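PDB 1TPY: cyclopropane mycolic acid synthase MmaA2 from Mycobacterium tuberculosis, which converts a distal double bond of alpha mycolic acids to a cis cyclopropane ring using S-adenosyl-L-methionine, and also serves the synthesis of cis-cyclopropanated methoxymycolates. Local coordinates for residues Phe9-Ala14 / Ile199-Gln204; Gly122-Asn127 / His144-Asp149; Glu140-Gly143 / Asp149-Ala152. All blocks are in the same frame, centred on the assembly; numbering follows the deposited sequence.

Contact 1 of 3, residues Phe9-Ala14 / Ile199-Gln204; sequences FEDVQA and IFPGGQ. With 16A (cetyl-trimethyl-ammonium), chain D; SAH (S-adenosyl-L-homocysteine), chain C.
Pro201 meets Asp11 where the loop between helices 186-199 and 208-218 passes the N-terminal helix 9-16, and the two residues carry most of a small surface contact. Along the loop, Ile199 comes first and turns its CB away from the helix; its CG2 lies against one face of the Phe200 ring. The other face of that ring takes the alkyl chain of cetyl-trimethyl-ammonium, whose C14 sits 3.5 Å above the plane, over its centre. Pro201 faces the other way. Its CB is 3.4 Å from Asp11 OD1, and its carbonyl oxygen is 3.4 Å from Asp11 CB. With CG beside the backbone N (chi1 -72°), the Asp11 carboxylate extends from a CB that already points at the loop. No direct hydrogen bond joins the segments; one water donates to Asp11 O at 2.9 Å and to Pro201 O at 3.0 Å. Pro201 and Gly202 (phi 79°) are the central residues of a type II turn from Phe200 to Gly203. Gly203 CA borders the detergent at C12. A few carbon-oxygen van der Waals contacts and one shared water join two walls facing different ligands: Val12 touches the ribose of S-adenosyl-L-homocysteine, Phe200 the lipid-like chain.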
loop_
_atom_site.group_PDB
_atom_site.type_symbol
_atom_site.label_atom_id
_atom_site.label_comp_id
_atom_site.label_asym_id
_atom_site.label_seq_id
_atom_site.Cartn_x
_atom_site.Cartn_y
_atom_site.Cartn_z
ATOM N N PHE A 9 -4.835 11.028 -10.696
ATOM C CA PHE A 9 -6.149 10.576 -10.239
ATOM C C PHE A 9 -6.777 9.479 -11.093
ATOM O O PHE A 9 -7.202 8.453 -10.573
ATOM C CB PHE A 9 -7.131 11.752 -10.150
ATOM C CG PHE A 9 -6.809 12.735 -9.053
ATOM C CD1 PHE A 9 -6.061 13.876 -9.318
ATOM C CD2 PHE A 9 -7.241 12.505 -7.750
ATOM C CE1 PHE A 9 -5.747 14.772 -8.306
ATOM C CE2 PHE A 9 -6.932 13.397 -6.731
ATOM C CZ PHE A 9 -6.183 14.534 -7.010
ATOM N N GLU A 10 -6.842 9.697 -12.399
ATOM C CA GLU A 10 -7.454 8.725 -13.300
ATOM C C GLU A 10 -6.883 7.307 -13.188
ATOM O O GLU A 10 -7.634 6.356 -12.975
ATOM C CB GLU A 10 -7.354 9.217 -14.752
ATOM C CG GLU A 10 -8.175 8.385 -15.739
ATOM C CD GLU A 10 -8.208 8.984 -17.141
ATOM O OE1 GLU A 10 -8.624 10.160 -17.282
ATOM O OE2 GLU A 10 -7.823 8.278 -18.101
ATOM N N ASP A 11 -5.568 7.162 -13.330
ATOM C CA ASP A 11 -4.937 5.844 -13.243
ATOM C C ASP A 11 -5.213 5.115 -11.940
ATOM O O ASP A 11 -5.559 3.936 -11.947
ATOM C CB ASP A 11 -3.420 5.946 -13.416
ATOM C CG ASP A 11 -3.016 6.263 -14.833
ATOM O OD1 ASP A 11 -3.686 5.768 -15.763
ATOM O OD2 ASP A 11 -2.020 6.994 -15.014
ATOM N N VAL A 12 -5.044 5.817 -10.823
ATOM C CA VAL A 12 -5.257 5.232 -9.502
ATOM C C VAL A 12 -6.735 4.954 -9.251
ATOM O O VAL A 12 -7.088 3.913 -8.701
ATOM C CB VAL A 12 -4.700 6.158 -8.392
ATOM C CG1 VAL A 12 -4.957 5.555 -7.014
ATOM C CG2 VAL A 12 -3.205 6.372 -8.600
ATOM N N GLN A 13 -7.597 5.880 -9.663
ATOM C CA GLN A 13 -9.040 5.719 -9.480
ATOM C C GLN A 13 -9.623 4.579 -10.323
ATOM O O GLN A 13 -10.579 3.925 -9.911
ATOM C CB GLN A 13 -9.762 7.034 -9.801
ATOM C CG GLN A 13 -9.569 8.105 -8.735
ATOM C CD GLN A 13 -10.217 9.436 -9.089
ATOM O OE1 GLN A 13 -10.253 10.354 -8.269
ATOM N NE2 GLN A 13 -10.724 9.548 -10.315
ATOM N N ALA A 14 -9.042 4.345 -11.496
ATOM C CA ALA A 14 -9.498 3.280 -12.387
ATOM C C ALA A 14 -9.496 1.941 -11.658
ATOM O O ALA A 14 -10.198 1.010 -12.045
ATOM C CB ALA A 14 -8.600 3.206 -13.625
ATOM N N ILE A 199 -5.034 -3.580 -14.708
ATOM C CA ILE A 199 -5.118 -3.553 -13.249
ATOM C C ILE A 199 -4.590 -2.295 -12.581
ATOM O O ILE A 199 -5.324 -1.603 -11.873
ATOM C CB ILE A 199 -4.378 -4.777 -12.640
ATOM C CG1 ILE A 199 -4.809 -6.057 -13.365
ATOM C CG2 ILE A 199 -4.675 -4.881 -11.152
ATOM C CD1 ILE A 199 -6.312 -6.345 -13.288
ATOM N N PHE A 200 -3.309 -2.010 -12.795
ATOM C CA PHE A 200 -2.677 -0.846 -12.200
ATOM C C PHE A 200 -1.994 0.066 -13.204
ATOM O O PHE A 200 -0.769 0.130 -13.259
ATOM C CB PHE A 200 -1.643 -1.281 -11.161
ATOM C CG PHE A 200 -2.231 -2.000 -9.985
ATOM C CD1 PHE A 200 -1.810 -3.289 -9.663
ATOM C CD2 PHE A 200 -3.199 -1.391 -9.195
ATOM C CE1 PHE A 200 -2.349 -3.959 -8.567
ATOM C CE2 PHE A 200 -3.740 -2.052 -8.098
ATOM C CZ PHE A 200 -3.312 -3.341 -7.785
ATOM N N PRO A 201 -2.773 0.780 -14.026
ATOM C CA PRO A 201 -2.118 1.669 -14.987
ATOM C C PRO A 201 -1.221 2.626 -14.199
ATOM O O PRO A 201 -1.579 3.048 -13.096
ATOM C CB PRO A 201 -3.290 2.393 -15.638
ATOM C CG PRO A 201 -4.375 1.365 -15.597
ATOM C CD PRO A 201 -4.232 0.762 -14.215
ATOM N N GLY A 202 -0.058 2.955 -14.752
ATOM C CA GLY A 202 0.852 3.858 -14.068
ATOM C C GLY A 202 1.639 3.174 -12.963
ATOM O O GLY A 202 2.539 3.771 -12.379
ATOM N N GLY A 203 1.305 1.916 -12.683
ATOM C CA GLY A 203 1.995 1.179 -11.636
ATOM C C GLY A 203 3.440 0.898 -11.999
ATOM O O GLY A 203 3.713 0.240 -13.004
ATOM N N GLN A 204 4.362 1.395 -11.179
ATOM C CA GLN A 204 5.796 1.222 -11.405
ATOM C C GLN A 204 6.508 0.929 -10.084
ATOM O O GLN A 204 7.060 1.832 -9.455
ATOM C CB GLN A 204 6.396 2.498 -12.009
ATOM C CG GLN A 204 5.606 3.093 -13.170
ATOM C CD GLN A 204 6.105 4.474 -13.577
ATOM O OE1 GLN A 204 5.428 5.200 -14.313
ATOM N NE2 GLN A 204 7.294 4.841 -13.103
HETATM C C1 16A D . -1.256 -7.333 -4.822
HETATM C C2 16A D . -0.614 -6.524 -5.949
HETATM C C3 16A D . 0.681 -7.201 -6.423
HETATM C C4 16A D . 1.409 -6.500 -7.563
HETATM C C5 16A D . 2.674 -7.297 -7.921
HETATM C C6 16A D . 3.525 -6.714 -9.060
HETATM C C7 16A D . 2.915 -6.639 -10.482
HETATM C C8 16A D . 3.550 -5.654 -11.494
HETATM C C9 16A D . 3.759 -4.194 -11.027
HETATM C C10 16A D . 2.482 -3.383 -10.699
HETATM C C11 16A D . 2.680 -2.130 -9.810
HETATM C C12 16A D . 1.406 -1.595 -9.138
HETATM C C13 16A D . 1.314 -2.008 -7.665
HETATM C C14 16A D . -0.001 -1.552 -7.038
HETATM C C15 16A D . -0.113 -2.240 -5.667
HETATM C C16 16A D . -1.502 -1.917 -5.082
HETATM N N1 16A D . -2.083 -2.415 -3.761
HETATM C C17 16A D . -3.319 -2.185 -3.288
HETATM C C18 16A D . -1.945 -3.918 -3.648
HETATM C C19 16A D . -1.236 -1.872 -2.632
HETATM N N SAH C . -2.450 2.008 2.487
HETATM C CA SAH C . -3.692 1.262 2.286
HETATM C CB SAH C . -4.166 1.320 0.811
HETATM C CG SAH C . -3.202 0.836 -0.272
HETATM S SD SAH C . -3.893 0.947 -1.945
HETATM C C SAH C . -3.528 -0.196 2.717
HETATM O O SAH C . -2.385 -0.600 3.001
HETATM O OXT SAH C . -4.538 -0.925 2.752
HETATM C "C5'" SAH C . -2.931 2.303 -2.668
HETATM C "C4'" SAH C . -3.319 3.644 -2.028
HETATM O "O4'" SAH C . -2.362 4.696 -2.300
HETATM C "C3'" SAH C . -4.674 4.173 -2.498
HETATM O "O3'" SAH C . -5.391 4.692 -1.364
HETATM C "C2'" SAH C . -4.310 5.255 -3.473
HETATM O "O2'" SAH C . -5.379 6.203 -3.636
HETATM C "C1'" SAH C . -3.084 5.817 -2.833
HETATM N N9 SAH C . -2.200 6.645 -3.755
HETATM C C8 SAH C . -1.636 6.360 -4.958
HETATM N N7 SAH C . -0.917 7.293 -5.496
HETATM C C5 SAH C . -1.008 8.318 -4.549
HETATM C C6 SAH C . -0.474 9.633 -4.473
HETATM N N6 SAH C . 0.298 10.152 -5.424
HETATM N N1 SAH C . -0.775 10.390 -3.364
HETATM C C2 SAH C . -1.560 9.871 -2.391
HETATM N N3 SAH C . -2.120 8.651 -2.353
HETATM C C4 SAH C . -1.796 7.922 -3.480
HETATM O O HOH W 1 -3.546 2.079 -10.995
#

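Contact 2 of 3, residues Gly122-Asn127 / His144-Asp149; sequences GWEQFN and HDRHAD. With SAH (S-adenosyl-L-homocysteine), chain C.
The carboxylate of Glu124 is gripped through both oxygens: Arg146 NH1 approaches OE2 at 2.8 Å, while the adenine N6 of S-adenosyl-L-homocysteine donates to OE1 at 3.0 Å. This is the adenine end of the cofactor site in a Rossmann-like methyltransferase fold, where the loop after strand 116-120 meets the start of helix 147-157. The two bonds differ in quality. N6 to OE1 is almost straight at 172°, whereas the hydrogen bond within the Arg146 salt bridge is weak, bent to 126° at the hydrogen. OE2 does lie at the edge of the guanidinium, near its plane, but the carboxylate plane is turned 61° from it. A second bond to adenine comes from the backbone, Trp123 N to N1, so that the loop reads both the acceptor and the donor of the base's Watson-Crick edge.

Arg146 can reach so far because its chain runs extended from CG to NE; its NH2 is held in turn by the carbonyl of Thr6. Glu124 puts CG between the backbone N and the carbonyl carbon and then bends at chi2. Trp123 places its CG likewise, and from there its indole spans from adenine N6 to the start of helix 147-157. CD1 and NE1 lie near N6, while the six-membered ring obliquely meets Arg146, just ahead of the helix, and Asp149 in its first turn. There CZ2 packs against Arg146 CB, CH2 is 3.9 Å from Asp149 CB, and CZ3 comes within 3.6 Å of Asp149 O.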
loop_
_atom_site.group_PDB
_atom_site.type_symbol
_atom_site.label_atom_id
_atom_site.label_comp_id
_atom_site.label_asym_id
_atom_site.label_seq_id
_atom_site.Cartn_x
_atom_site.Cartn_y
_atom_site.Cartn_z
ATOM N N GLY A 122 -3.191 14.053 -3.446
ATOM C CA GLY A 122 -1.965 13.283 -3.425
ATOM C C GLY A 122 -0.990 13.930 -2.466
ATOM O O GLY A 122 -1.253 15.018 -1.950
ATOM N N TRP A 123 0.124 13.264 -2.201
ATOM C CA TRP A 123 1.121 13.846 -1.319
ATOM C C TRP A 123 1.634 15.102 -2.014
ATOM O O TRP A 123 1.968 16.090 -1.362
ATOM C CB TRP A 123 2.297 12.885 -1.094
ATOM C CG TRP A 123 2.895 12.358 -2.364
ATOM C CD1 TRP A 123 2.538 11.221 -3.026
ATOM C CD2 TRP A 123 3.917 12.977 -3.155
ATOM N NE1 TRP A 123 3.271 11.093 -4.183
ATOM C CE2 TRP A 123 4.124 12.158 -4.286
ATOM C CE3 TRP A 123 4.676 14.147 -3.021
ATOM C CZ2 TRP A 123 5.059 12.471 -5.276
ATOM C CZ3 TRP A 123 5.606 14.457 -4.005
ATOM C CH2 TRP A 123 5.788 13.624 -5.116
ATOM N N GLU A 124 1.685 15.068 -3.342
ATOM C CA GLU A 124 2.186 16.221 -4.071
ATOM C C GLU A 124 1.394 17.502 -3.794
ATOM O O GLU A 124 1.877 18.603 -4.037
ATOM C CB GLU A 124 2.271 15.931 -5.587
ATOM C CG GLU A 124 1.168 15.090 -6.215
ATOM C CD GLU A 124 1.380 13.578 -6.085
ATOM O OE1 GLU A 124 1.113 13.023 -4.999
ATOM O OE2 GLU A 124 1.807 12.942 -7.074
ATOM N N GLN A 125 0.194 17.355 -3.247
ATOM C CA GLN A 125 -0.651 18.502 -2.930
ATOM C C GLN A 125 -0.690 18.777 -1.430
ATOM O O GLN A 125 -1.378 19.693 -0.981
ATOM C CB GLN A 125 -2.075 18.259 -3.433
ATOM C CG GLN A 125 -2.211 18.215 -4.949
ATOM C CD GLN A 125 -3.563 17.686 -5.396
ATOM O OE1 GLN A 125 -4.134 18.163 -6.373
ATOM N NE2 GLN A 125 -4.072 16.684 -4.690
ATOM N N PHE A 126 0.053 17.990 -0.663
ATOM C CA PHE A 126 0.087 18.140 0.788
ATOM C C PHE A 126 1.410 18.756 1.255
ATOM O O PHE A 126 2.483 18.293 0.866
ATOM C CB PHE A 126 -0.098 16.770 1.436
ATOM C CG PHE A 126 -0.475 16.830 2.881
ATOM C CD1 PHE A 126 -1.774 17.150 3.259
ATOM C CD2 PHE A 126 0.471 16.569 3.868
ATOM C CE1 PHE A 126 -2.129 17.206 4.605
ATOM C CE2 PHE A 126 0.131 16.626 5.211
ATOM C CZ PHE A 126 -1.174 16.944 5.582
ATOM N N ASN A 127 1.330 19.793 2.089
ATOM C CA ASN A 127 2.526 20.470 2.591
ATOM C C ASN A 127 2.465 20.797 4.077
ATOM O O ASN A 127 3.267 21.585 4.573
ATOM C CB ASN A 127 2.770 21.770 1.815
ATOM C CG ASN A 127 3.072 21.524 0.352
ATOM O OD1 ASN A 127 2.169 21.459 -0.485
ATOM N ND2 ASN A 127 4.346 21.368 0.039
ATOM N N HIS A 144 8.317 6.354 -11.000
ATOM C CA HIS A 144 9.741 6.572 -10.757
ATOM C C HIS A 144 10.133 8.037 -10.894
ATOM O O HIS A 144 10.972 8.536 -10.139
ATOM C CB HIS A 144 10.588 5.731 -11.723
ATOM C CG HIS A 144 10.453 4.252 -11.525
ATOM N ND1 HIS A 144 9.735 3.700 -10.486
ATOM C CD2 HIS A 144 10.960 3.210 -12.226
ATOM C CE1 HIS A 144 9.806 2.382 -10.556
ATOM N NE2 HIS A 144 10.543 2.060 -11.603
ATOM N N ASP A 145 9.525 8.723 -11.858
ATOM C CA ASP A 145 9.827 10.126 -12.109
ATOM C C ASP A 145 9.466 11.058 -10.956
ATOM O O ASP A 145 9.829 12.230 -10.973
ATOM C CB ASP A 145 9.127 10.583 -13.394
ATOM C CG ASP A 145 7.617 10.596 -13.267
ATOM O OD1 ASP A 145 7.061 9.726 -12.560
ATOM O OD2 ASP A 145 6.981 11.473 -13.890
ATOM N N ARG A 146 8.765 10.545 -9.949
ATOM C CA ARG A 146 8.386 11.371 -8.808
ATOM C C ARG A 146 8.952 10.905 -7.469
ATOM O O ARG A 146 8.683 11.521 -6.438
ATOM C CB ARG A 146 6.862 11.461 -8.704
ATOM C CG ARG A 146 6.226 12.210 -9.858
ATOM C CD ARG A 146 4.732 12.354 -9.683
ATOM N NE ARG A 146 4.154 13.118 -10.783
ATOM C CZ ARG A 146 2.881 13.481 -10.854
ATOM N NH1 ARG A 146 2.041 13.149 -9.883
ATOM N NH2 ARG A 146 2.450 14.175 -11.898
ATOM N N HIS A 147 9.730 9.827 -7.474
ATOM C CA HIS A 147 10.314 9.317 -6.235
ATOM C C HIS A 147 11.086 10.404 -5.493
ATOM O O HIS A 147 10.853 10.638 -4.302
ATOM C CB HIS A 147 11.255 8.148 -6.525
ATOM C CG HIS A 147 10.559 6.884 -6.920
ATOM N ND1 HIS A 147 9.199 6.815 -7.137
ATOM C CD2 HIS A 147 11.043 5.643 -7.163
ATOM C CE1 HIS A 147 8.874 5.586 -7.498
ATOM N NE2 HIS A 147 9.975 4.855 -7.523
ATOM N N ALA A 148 12.008 11.058 -6.199
ATOM C CA ALA A 148 12.825 12.124 -5.617
ATOM C C ALA A 148 11.965 13.194 -4.952
ATOM O O ALA A 148 12.193 13.562 -3.797
ATOM C CB ALA A 148 13.710 12.758 -6.696
ATOM N N ASP A 149 10.976 13.699 -5.683
ATOM C CA ASP A 149 10.090 14.715 -5.131
ATOM C C ASP A 149 9.308 14.168 -3.939
ATOM O O ASP A 149 9.071 14.891 -2.967
ATOM C CB ASP A 149 9.126 15.235 -6.201
ATOM C CG ASP A 149 9.770 16.253 -7.115
ATOM O OD1 ASP A 149 10.990 16.484 -6.978
ATOM O OD2 ASP A 149 9.065 16.828 -7.970
HETATM N N SAH C . -2.450 2.008 2.487
HETATM C CA SAH C . -3.692 1.262 2.286
HETATM C CB SAH C . -4.166 1.320 0.811
HETATM C CG SAH C . -3.202 0.836 -0.272
HETATM S SD SAH C . -3.893 0.947 -1.945
HETATM C C SAH C . -3.528 -0.196 2.717
HETATM O O SAH C . -2.385 -0.600 3.001
HETATM O OXT SAH C . -4.538 -0.925 2.752
HETATM C "C5'" SAH C . -2.931 2.303 -2.668
HETATM C "C4'" SAH C . -3.319 3.644 -2.028
HETATM O "O4'" SAH C . -2.362 4.696 -2.300
HETATM C "C3'" SAH C . -4.674 4.173 -2.498
HETATM O "O3'" SAH C . -5.391 4.692 -1.364
HETATM C "C2'" SAH C . -4.310 5.255 -3.473
HETATM O "O2'" SAH C . -5.379 6.203 -3.636
HETATM C "C1'" SAH C . -3.084 5.817 -2.833
HETATM N N9 SAH C . -2.200 6.645 -3.755
HETATM C C8 SAH C . -1.636 6.360 -4.958
HETATM N N7 SAH C . -0.917 7.293 -5.496
HETATM C C5 SAH C . -1.008 8.318 -4.549
HETATM C C6 SAH C . -0.474 9.633 -4.473
HETATM N N6 SAH C . 0.298 10.152 -5.424
HETATM N N1 SAH C . -0.775 10.390 -3.364
HETATM C C2 SAH C . -1.560 9.871 -2.391
HETATM N N3 SAH C . -2.120 8.651 -2.353
HETATM C C4 SAH C . -1.796 7.922 -3.480
#

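Contact 3 of 3, residues Glu140-Gly143 / Asp149-Ala152; sequences EHFG and DFFA. With SAH (S-adenosyl-L-homocysteine), chain C; 16A (cetyl-trimethyl-ammonium), chain D.
Phe142 and Phe150 make the whole of this buried contact, and it is purely aromatic. The CE1 corner of Phe142 does the touching: it lies 3.3 Å above one face of the Phe150 ring, displaced toward the rim. Phe142 CE1 is 3.3 Å from Phe150 CD1 and 3.4 Å from Phe150 CE1. With centroids 4.8 Å apart and planes inclined at 48°, the two form an oblique aromatic pair in which one ring leans a corner onto the other. Phe150 offers its face because CG is swung opposite its backbone N (chi1 166°), which carries the ring from helix 147-157 toward the short helix 139-142. Around the pair, the indole of Trp123 meets both rings, edge-to-face with Phe150, and Ile71 of strand 67-71 touches both as well.

Ligand contacts come from the same short helix. Phe142 CE2 is 3.6 Å from C5 of the adenine in S-adenosyl-L-homocysteine, which lies at the ring's edge, so the same phenyl touches the cofactor and Phe150. His141 CB packs against N7 of the base at 3.5 Å, and its NE2, hydrogen-bonded to the hydroxyl of Tyr16, is 3.7 Å from C14 of cetyl-trimethyl-ammonium. Glu140 adds its CB, 3.5 Å from C13 of that chain, while its OE2 accepts from the backbone N of Ile169.

The backbone contributes a break: Gly143 leaves the helix with positive phi (95°), and the chain turns away toward helix 147-157. The short helix after strand 132-136, set between the adenine and a lipid-like chain, is the part of this Rossmann-like methyltransferase fold where the cofactor pocket adjoins the detergent-filled pocket that probably takes the acyl chain.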
loop_
_atom_site.group_PDB
_atom_site.type_symbol
_atom_site.label_atom_id
_atom_site.label_comp_id
_atom_site.label_asym_id
_atom_site.label_seq_id
_atom_site.Cartn_x
_atom_site.Cartn_y
_atom_site.Cartn_z
ATOM N N GLU A 140 4.182 2.368 -5.060
ATOM C CA GLU A 140 4.189 1.712 -6.365
ATOM C C GLU A 140 3.454 2.530 -7.432
ATOM O O GLU A 140 3.733 2.399 -8.625
ATOM C CB GLU A 140 3.557 0.318 -6.254
ATOM C CG GLU A 140 4.210 -0.601 -5.215
ATOM C CD GLU A 140 3.582 -0.495 -3.828
ATOM O OE1 GLU A 140 3.304 0.633 -3.372
ATOM O OE2 GLU A 140 3.374 -1.546 -3.187
ATOM N N HIS A 141 2.526 3.374 -6.990
ATOM C CA HIS A 141 1.734 4.226 -7.882
ATOM C C HIS A 141 2.382 5.576 -8.179
ATOM O O HIS A 141 2.057 6.220 -9.172
ATOM C CB HIS A 141 0.360 4.503 -7.268
ATOM C CG HIS A 141 -0.563 3.327 -7.273
ATOM N ND1 HIS A 141 -1.137 2.836 -8.426
ATOM C CD2 HIS A 141 -1.029 2.553 -6.262
ATOM C CE1 HIS A 141 -1.917 1.813 -8.127
ATOM N NE2 HIS A 141 -1.871 1.621 -6.821
ATOM N N PHE A 142 3.283 6.010 -7.307
ATOM C CA PHE A 142 3.927 7.309 -7.462
ATOM C C PHE A 142 4.598 7.571 -8.803
ATOM O O PHE A 142 4.523 8.681 -9.327
ATOM C CB PHE A 142 4.949 7.524 -6.340
ATOM C CG PHE A 142 4.341 7.627 -4.968
ATOM C CD1 PHE A 142 5.155 7.741 -3.849
ATOM C CD2 PHE A 142 2.963 7.571 -4.788
ATOM C CE1 PHE A 142 4.611 7.794 -2.566
ATOM C CE2 PHE A 142 2.410 7.624 -3.509
ATOM C CZ PHE A 142 3.239 7.735 -2.394
ATOM N N GLY A 143 5.245 6.554 -9.358
ATOM C CA GLY A 143 5.944 6.724 -10.619
ATOM C C GLY A 143 7.400 7.026 -10.315
ATOM O O GLY A 143 7.695 7.855 -9.455
ATOM N N ASP A 149 10.976 13.699 -5.683
ATOM C CA ASP A 149 10.090 14.715 -5.131
ATOM C C ASP A 149 9.308 14.168 -3.939
ATOM O O ASP A 149 9.071 14.891 -2.967
ATOM C CB ASP A 149 9.126 15.235 -6.201
ATOM C CG ASP A 149 9.770 16.253 -7.115
ATOM O OD1 ASP A 149 10.990 16.484 -6.978
ATOM O OD2 ASP A 149 9.065 16.828 -7.970
ATOM N N PHE A 150 8.913 12.898 -4.000
ATOM C CA PHE A 150 8.172 12.316 -2.880
ATOM C C PHE A 150 8.969 12.399 -1.584
ATOM O O PHE A 150 8.483 12.916 -0.583
ATOM C CB PHE A 150 7.822 10.847 -3.125
ATOM C CG PHE A 150 7.368 10.126 -1.875
ATOM C CD1 PHE A 150 6.149 10.437 -1.278
ATOM C CD2 PHE A 150 8.191 9.185 -1.260
ATOM C CE1 PHE A 150 5.755 9.827 -0.088
ATOM C CE2 PHE A 150 7.811 8.572 -0.071
ATOM C CZ PHE A 150 6.592 8.891 0.519
ATOM N N PHE A 151 10.190 11.872 -1.604
ATOM C CA PHE A 151 11.033 11.887 -0.418
ATOM C C PHE A 151 11.355 13.304 0.045
ATOM O O PHE A 151 11.397 13.572 1.243
ATOM C CB PHE A 151 12.327 11.105 -0.670
ATOM C CG PHE A 151 12.116 9.623 -0.797
ATOM C CD1 PHE A 151 12.370 8.966 -2.000
ATOM C CD2 PHE A 151 11.649 8.879 0.284
ATOM C CE1 PHE A 151 12.161 7.595 -2.121
ATOM C CE2 PHE A 151 11.437 7.509 0.169
ATOM C CZ PHE A 151 11.694 6.866 -1.035
ATOM N N ALA A 152 11.566 14.215 -0.896
ATOM C CA ALA A 152 11.870 15.598 -0.536
ATOM C C ALA A 152 10.705 16.166 0.281
ATOM O O ALA A 152 10.913 16.832 1.298
ATOM C CB ALA A 152 12.108 16.440 -1.796
HETATM N N SAH C . -2.450 2.008 2.487
HETATM C CA SAH C . -3.692 1.262 2.286
HETATM C CB SAH C . -4.166 1.320 0.811
HETATM C CG SAH C . -3.202 0.836 -0.272
HETATM S SD SAH C . -3.893 0.947 -1.945
HETATM C C SAH C . -3.528 -0.196 2.717
HETATM O O SAH C . -2.385 -0.600 3.001
HETATM O OXT SAH C . -4.538 -0.925 2.752
HETATM C "C5'" SAH C . -2.931 2.303 -2.668
HETATM C "C4'" SAH C . -3.319 3.644 -2.028
HETATM O "O4'" SAH C . -2.362 4.696 -2.300
HETATM C "C3'" SAH C . -4.674 4.173 -2.498
HETATM O "O3'" SAH C . -5.391 4.692 -1.364
HETATM C "C2'" SAH C . -4.310 5.255 -3.473
HETATM O "O2'" SAH C . -5.379 6.203 -3.636
HETATM C "C1'" SAH C . -3.084 5.817 -2.833
HETATM N N9 SAH C . -2.200 6.645 -3.755
HETATM C C8 SAH C . -1.636 6.360 -4.958
HETATM N N7 SAH C . -0.917 7.293 -5.496
HETATM C C5 SAH C . -1.008 8.318 -4.549
HETATM C C6 SAH C . -0.474 9.633 -4.473
HETATM N N6 SAH C . 0.298 10.152 -5.424
HETATM N N1 SAH C . -0.775 10.390 -3.364
HETATM C C2 SAH C . -1.560 9.871 -2.391
HETATM N N3 SAH C . -2.120 8.651 -2.353
HETATM C C4 SAH C . -1.796 7.922 -3.480
HETATM C C1 16A D . -1.256 -7.333 -4.822
HETATM C C2 16A D . -0.614 -6.524 -5.949
HETATM C C3 16A D . 0.681 -7.201 -6.423
HETATM C C4 16A D . 1.409 -6.500 -7.563
HETATM C C5 16A D . 2.674 -7.297 -7.921
HETATM C C6 16A D . 3.525 -6.714 -9.060
HETATM C C7 16A D . 2.915 -6.639 -10.482
HETATM C C8 16A D . 3.550 -5.654 -11.494
HETATM C C9 16A D . 3.759 -4.194 -11.027
HETATM C C10 16A D . 2.482 -3.383 -10.699
HETATM C C11 16A D . 2.680 -2.130 -9.810
HETATM C C12 16A D . 1.406 -1.595 -9.138
HETATM C C13 16A D . 1.314 -2.008 -7.665
HETATM C C14 16A D . -0.001 -1.552 -7.038
HETATM C C15 16A D . -0.113 -2.240 -5.667
HETATM C C16 16A D . -1.502 -1.917 -5.082
HETATM N N1 16A D . -2.083 -2.415 -3.761
HETATM C C17 16A D . -3.319 -2.185 -3.288
HETATM C C18 16A D . -1.945 -3.918 -3.648
HETATM C C19 16A D . -1.236 -1.872 -2.632
#

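In the fold
Contacts 2 and 3 form one continuous patch, their centres 5 Å apart: they share Asp149 and helix 147-157, and Trp123 CH2 lies 3.4 Å from Phe150 N. The centre of contact 1 is about 15 Å from that of contact 2 and 14 Å from that of contact 3. It meets contact 3 where Phe200 CD2 lies 3.6 Å from His141 CE1, and a probable backbone hydrogen bond joins Gln204 N to Glu140 O at 2.8 Å. All three touch S-adenosyl-L-homocysteine: contact 2 binds its adenine edge, contact 3 packs on the base, and contact 1 reaches the ribose. Contacts 1 and 3 together also line the cetyl-trimethyl-ammonium pocket.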